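Local coordinates for protein importin subunit beta-1 (Saccharomyces cerevisiae, PDB 5OWU) that carries proteins into the nucleus as the importin beta receptor, working with importin alpha, which binds the classical nuclear localization signal of the cargo, at residues A710-A715 with G760-L765; S794-R800 with F840-T844. All blocks are in the same frame, centred on the assembly; numbering follows the deposited sequence. Where two conformers were deposited one is given.

Interaction 1. Residues A710-A715 with G760-L765; sequences ASNIGA and GIVAGL
Ile761 turns CG1 opposite its carbonyl carbon (chi1 -76°), which leaves that methylene 3.8 Å from Ala710 CB. Leu765 makes the same first turn (chi1 -54°) and sends CD2 alongside the carbonyl of Gly714, 3.7 Å from Gly714 O. Between these two side-chain touches the backbones themselves meet: Gly714 CA and Gly764 CA lie 4.0 Å apart. Gly764 has its CA 3.4 Å from Ala710 O, in a CA-H...O contact with 145° at the hydrogen. A beta carbon on Gly764 would fall 2.1 Å from Ala710 O, so the bare alpha carbon is what lets the chains come so close. Further on, Gly714 leaves helix 698-713 with positive phi, and its CA makes a CA-H...O contact with Gly764 O at 3.4 Å. Ser711 CA approaches Gly760 O in a third such contact, at 3.5 Å, while its hydroxyl only skirts the methyl of Ala763. The contact joins the C-terminal ends of the second helices of HEAT 16 and HEAT 17; Phe717, in the loop that follows helix 698-713, packs on Ala710 and Ile761. Ala710 O and Gly760 O also accept intrahelical bonds, from Gly714 N and Gly764 N, so the CA-H groups are additional neighbours of carbonyls already paired. Cohesion between the two segments therefore rests on close van der Waals fit and weak CA-H...O contacts, with neither charge nor a conventional hydrogen bond involved.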
# COMPACT_ATOMS: atom_id res chain seq x y z
N ALA A 710 -17.09 10.63 24.48
CA ALA A 710 -16.77 10.46 25.89
C ALA A 710 -15.92 11.62 26.40
O ALA A 710 -16.07 12.04 27.55
CB ALA A 710 -16.03 9.14 26.10
N SER A 711 -15.03 12.15 25.56
CA SER A 711 -14.15 13.18 26.07
C SER A 711 -14.93 14.43 26.40
O SER A 711 -14.60 15.15 27.35
CB SER A 711 -13.05 13.52 25.05
OG SER A 711 -12.18 14.47 25.62
N ASN A 712 -15.98 14.72 25.63
CA ASN A 712 -16.68 15.97 25.83
C ASN A 712 -17.87 15.86 26.78
O ASN A 712 -18.18 16.84 27.47
CB ASN A 712 -17.11 16.51 24.47
CG ASN A 712 -15.91 17.01 23.65
OD1 ASN A 712 -15.36 18.08 23.93
ND2 ASN A 712 -15.48 16.24 22.65
N ILE A 713 -18.53 14.70 26.89
CA ILE A 713 -19.70 14.58 27.78
C ILE A 713 -19.34 14.00 29.14
O ILE A 713 -20.22 13.93 30.02
CB ILE A 713 -20.85 13.77 27.12
CG1 ILE A 713 -20.52 12.27 27.04
CG2 ILE A 713 -21.16 14.32 25.74
CD1 ILE A 713 -21.73 11.41 26.60
N GLY A 714 -18.10 13.57 29.33
CA GLY A 714 -17.64 13.18 30.65
C GLY A 714 -18.50 12.09 31.26
O GLY A 714 -18.78 11.05 30.64
N ALA A 715 -18.93 12.33 32.50
CA ALA A 715 -19.71 11.35 33.26
C ALA A 715 -21.01 10.96 32.57
O ALA A 715 -21.51 9.85 32.79
CB ALA A 715 -20.00 11.89 34.66
N GLY A 760 -10.04 9.06 24.83
CA GLY A 760 -11.19 9.90 25.10
C GLY A 760 -11.95 9.46 26.34
O GLY A 760 -12.43 10.29 27.11
N ILE A 761 -12.07 8.15 26.55
CA ILE A 761 -12.82 7.63 27.69
C ILE A 761 -12.09 7.95 28.99
O ILE A 761 -12.69 8.41 29.96
CB ILE A 761 -13.06 6.12 27.52
CG1 ILE A 761 -14.16 5.89 26.49
CG2 ILE A 761 -13.42 5.46 28.84
CD1 ILE A 761 -14.29 4.45 26.02
N VAL A 762 -10.78 7.71 29.02
CA VAL A 762 -10.02 7.99 30.23
C VAL A 762 -10.03 9.48 30.53
O VAL A 762 -10.11 9.89 31.70
CB VAL A 762 -8.60 7.42 30.09
CG1 VAL A 762 -7.70 7.88 31.23
CG2 VAL A 762 -8.68 5.91 30.05
N ALA A 763 -9.96 10.33 29.50
CA ALA A 763 -10.08 11.77 29.72
C ALA A 763 -11.45 12.13 30.28
O ALA A 763 -11.57 12.88 31.25
CB ALA A 763 -9.82 12.53 28.43
N GLY A 764 -12.51 11.60 29.67
CA GLY A 764 -13.86 11.95 30.10
C GLY A 764 -14.18 11.48 31.51
O GLY A 764 -14.87 12.18 32.25
N LEU A 765 -13.67 10.32 31.90
CA LEU A 765 -13.95 9.74 33.21
C LEU A 765 -12.81 9.98 34.19
O LEU A 765 -12.67 9.22 35.15
CB LEU A 765 -14.22 8.25 33.07
CG LEU A 765 -15.33 7.89 32.08
CD1 LEU A 765 -15.52 6.38 32.04
CD2 LEU A 765 -16.64 8.60 32.44

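Interaction 2. Residues S794-R800 with F840-T844; sequences SEDATSR and FSQAT
The side chains of Asp796 and Thr844 run side by side with opposite headings, and that of Arg800 lies nearly perpendicular to Thr844. Asp796 extends its carboxylate toward the start of helix 842-860 because chi1 (-173°) sets CG opposite the backbone N. Asp796 OD1 is gripped from opposite faces of the carboxylate. Thr844 OG1 donates to Asp796 OD1 at 2.6 Å from above one face. Ser841 N donates to Asp796 OD1 at 2.9 Å from the other, 52° out of the plane. Asp796 OD2 uses its syn lone pair to accept from Ser841 OG at 2.7 Å. That hydroxyl also caps the helix, through a weak bond from Thr844 N. Arg800, bent at its third torsion, brings NH1 back to Asp796 OD2 in a 3.0 Å salt bridge whose hydrogen bond is weak, and NH1 donates to Thr844 OG1 at 3.2 Å, tilted from the guanidinium plane. Arg800 CD lies 4.0 Å from Ala843 CB. Phe840 turns a ring edge to the carboxylate, CD1 standing 3.4 Å from Asp796 OD1, and its far end borders Ser799, whose hydroxyl bonds to Tyr793 O and Tyr830 OH. Were Asp796 replaced by an alanine, Ser841 N, the hydroxyls of Ser841 and Thr844 and the Arg800 guanidinium would probably lose the carboxylate they share, and the tie between the two helix starts with it. The contact joins the start of helix 796-812 in HEAT 18 to the start of helix 842-860 in HEAT 19. Three donors from the 840-844 segment and the nearby guanidinium would be expected to stabilise Asp796 as a carboxylate.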
# COMPACT_ATOMS: atom_id res chain seq x y z
N SER A 794 6.20 2.38 16.75
CA SER A 794 7.13 3.22 16.00
C SER A 794 6.51 4.56 15.60
O SER A 794 7.25 5.49 15.26
CB SER A 794 7.62 2.48 14.75
OG SER A 794 6.57 2.29 13.81
N GLU A 795 5.19 4.67 15.63
CA GLU A 795 4.52 5.94 15.34
C GLU A 795 4.56 6.83 16.58
O GLU A 795 4.03 6.46 17.64
CB GLU A 795 3.08 5.70 14.91
CG GLU A 795 2.93 5.10 13.52
CD GLU A 795 3.26 6.08 12.40
OE1 GLU A 795 3.09 7.30 12.60
OE2 GLU A 795 3.69 5.62 11.33
N ASP A 796 5.15 8.01 16.44
CA ASP A 796 5.33 8.91 17.57
C ASP A 796 4.02 9.19 18.30
O ASP A 796 3.95 9.13 19.53
CB ASP A 796 5.96 10.22 17.09
CG ASP A 796 6.33 11.15 18.22
OD1 ASP A 796 7.08 10.72 19.12
OD2 ASP A 796 5.86 12.30 18.22
N ALA A 797 2.96 9.51 17.55
CA ALA A 797 1.68 9.87 18.17
C ALA A 797 1.05 8.68 18.88
O ALA A 797 0.45 8.84 19.95
CB ALA A 797 0.72 10.44 17.12
N THR A 798 1.15 7.49 18.28
CA THR A 798 0.61 6.29 18.90
C THR A 798 1.29 6.01 20.24
O THR A 798 0.63 5.78 21.25
CB THR A 798 0.76 5.10 17.96
OG1 THR A 798 0.09 5.38 16.72
CG2 THR A 798 0.17 3.82 18.58
N SER A 799 2.63 6.04 20.25
CA SER A 799 3.34 5.79 21.50
C SER A 799 3.08 6.88 22.52
O SER A 799 2.97 6.60 23.72
CB SER A 799 4.84 5.65 21.23
OG SER A 799 5.17 4.30 20.99
N ARG A 800 2.98 8.14 22.07
CA ARG A 800 2.67 9.22 23.01
C ARG A 800 1.32 8.98 23.67
O ARG A 800 1.18 9.13 24.89
CB ARG A 800 2.68 10.57 22.30
CG ARG A 800 2.40 11.73 23.25
CD ARG A 800 2.72 13.09 22.64
NE ARG A 800 1.92 13.37 21.45
CZ ARG A 800 2.39 13.50 20.21
NH1 ARG A 800 3.68 13.39 19.95
NH2 ARG A 800 1.55 13.76 19.21
N PHE A 840 11.49 9.73 18.52
CA PHE A 840 10.30 10.23 19.19
C PHE A 840 10.46 11.70 19.52
O PHE A 840 11.54 12.14 19.93
CB PHE A 840 10.02 9.44 20.47
CG PHE A 840 9.63 8.01 20.23
CD1 PHE A 840 8.66 7.69 19.29
CD2 PHE A 840 10.23 6.98 20.94
CE1 PHE A 840 8.30 6.38 19.06
CE2 PHE A 840 9.87 5.67 20.72
CZ PHE A 840 8.90 5.37 19.78
N SER A 841 9.39 12.47 19.34
CA SER A 841 9.42 13.89 19.63
C SER A 841 9.64 14.11 21.13
O SER A 841 9.63 13.18 21.94
CB SER A 841 8.12 14.55 19.19
OG SER A 841 7.03 14.06 19.94
N GLN A 842 9.83 15.38 21.49
CA GLN A 842 10.04 15.71 22.89
C GLN A 842 8.75 15.68 23.69
O GLN A 842 8.78 15.42 24.89
CB GLN A 842 10.69 17.09 23.02
CG GLN A 842 11.45 17.29 24.33
CD GLN A 842 12.70 16.43 24.42
OE1 GLN A 842 13.32 16.11 23.41
NE2 GLN A 842 13.07 16.05 25.64
N ALA A 843 7.61 15.94 23.05
CA ALA A 843 6.33 15.79 23.75
C ALA A 843 6.12 14.33 24.14
O ALA A 843 5.68 14.04 25.26
CB ALA A 843 5.19 16.29 22.87
N THR A 844 6.44 13.40 23.24
CA THR A 844 6.35 11.98 23.55
C THR A 844 7.26 11.62 24.72
O THR A 844 6.86 10.86 25.62
CB THR A 844 6.71 11.16 22.32
OG1 THR A 844 5.79 11.45 21.27
CG2 THR A 844 6.68 9.66 22.61

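Both contacts join helices of successive HEAT repeats, 16 to 17 in interaction 1 and 18 to 19 in interaction 2, and both are only partly buried. Their centres lie 22 Å apart and they do not touch. Helix 796-812 connects them: it begins in interaction 2, and farther along its Leu805, Ile809 and Met812 pack on Val762 of the 760-765 segment. Interaction 1 sits where two helices end and depends on backbone and small apolar groups, with no charge. Interaction 2 sits where two helices begin, with more exposed residues among those that touch, and there side chains do the work through a charged, hydrogen-bonded network. It also buries the larger surface, 344 against 276 Å².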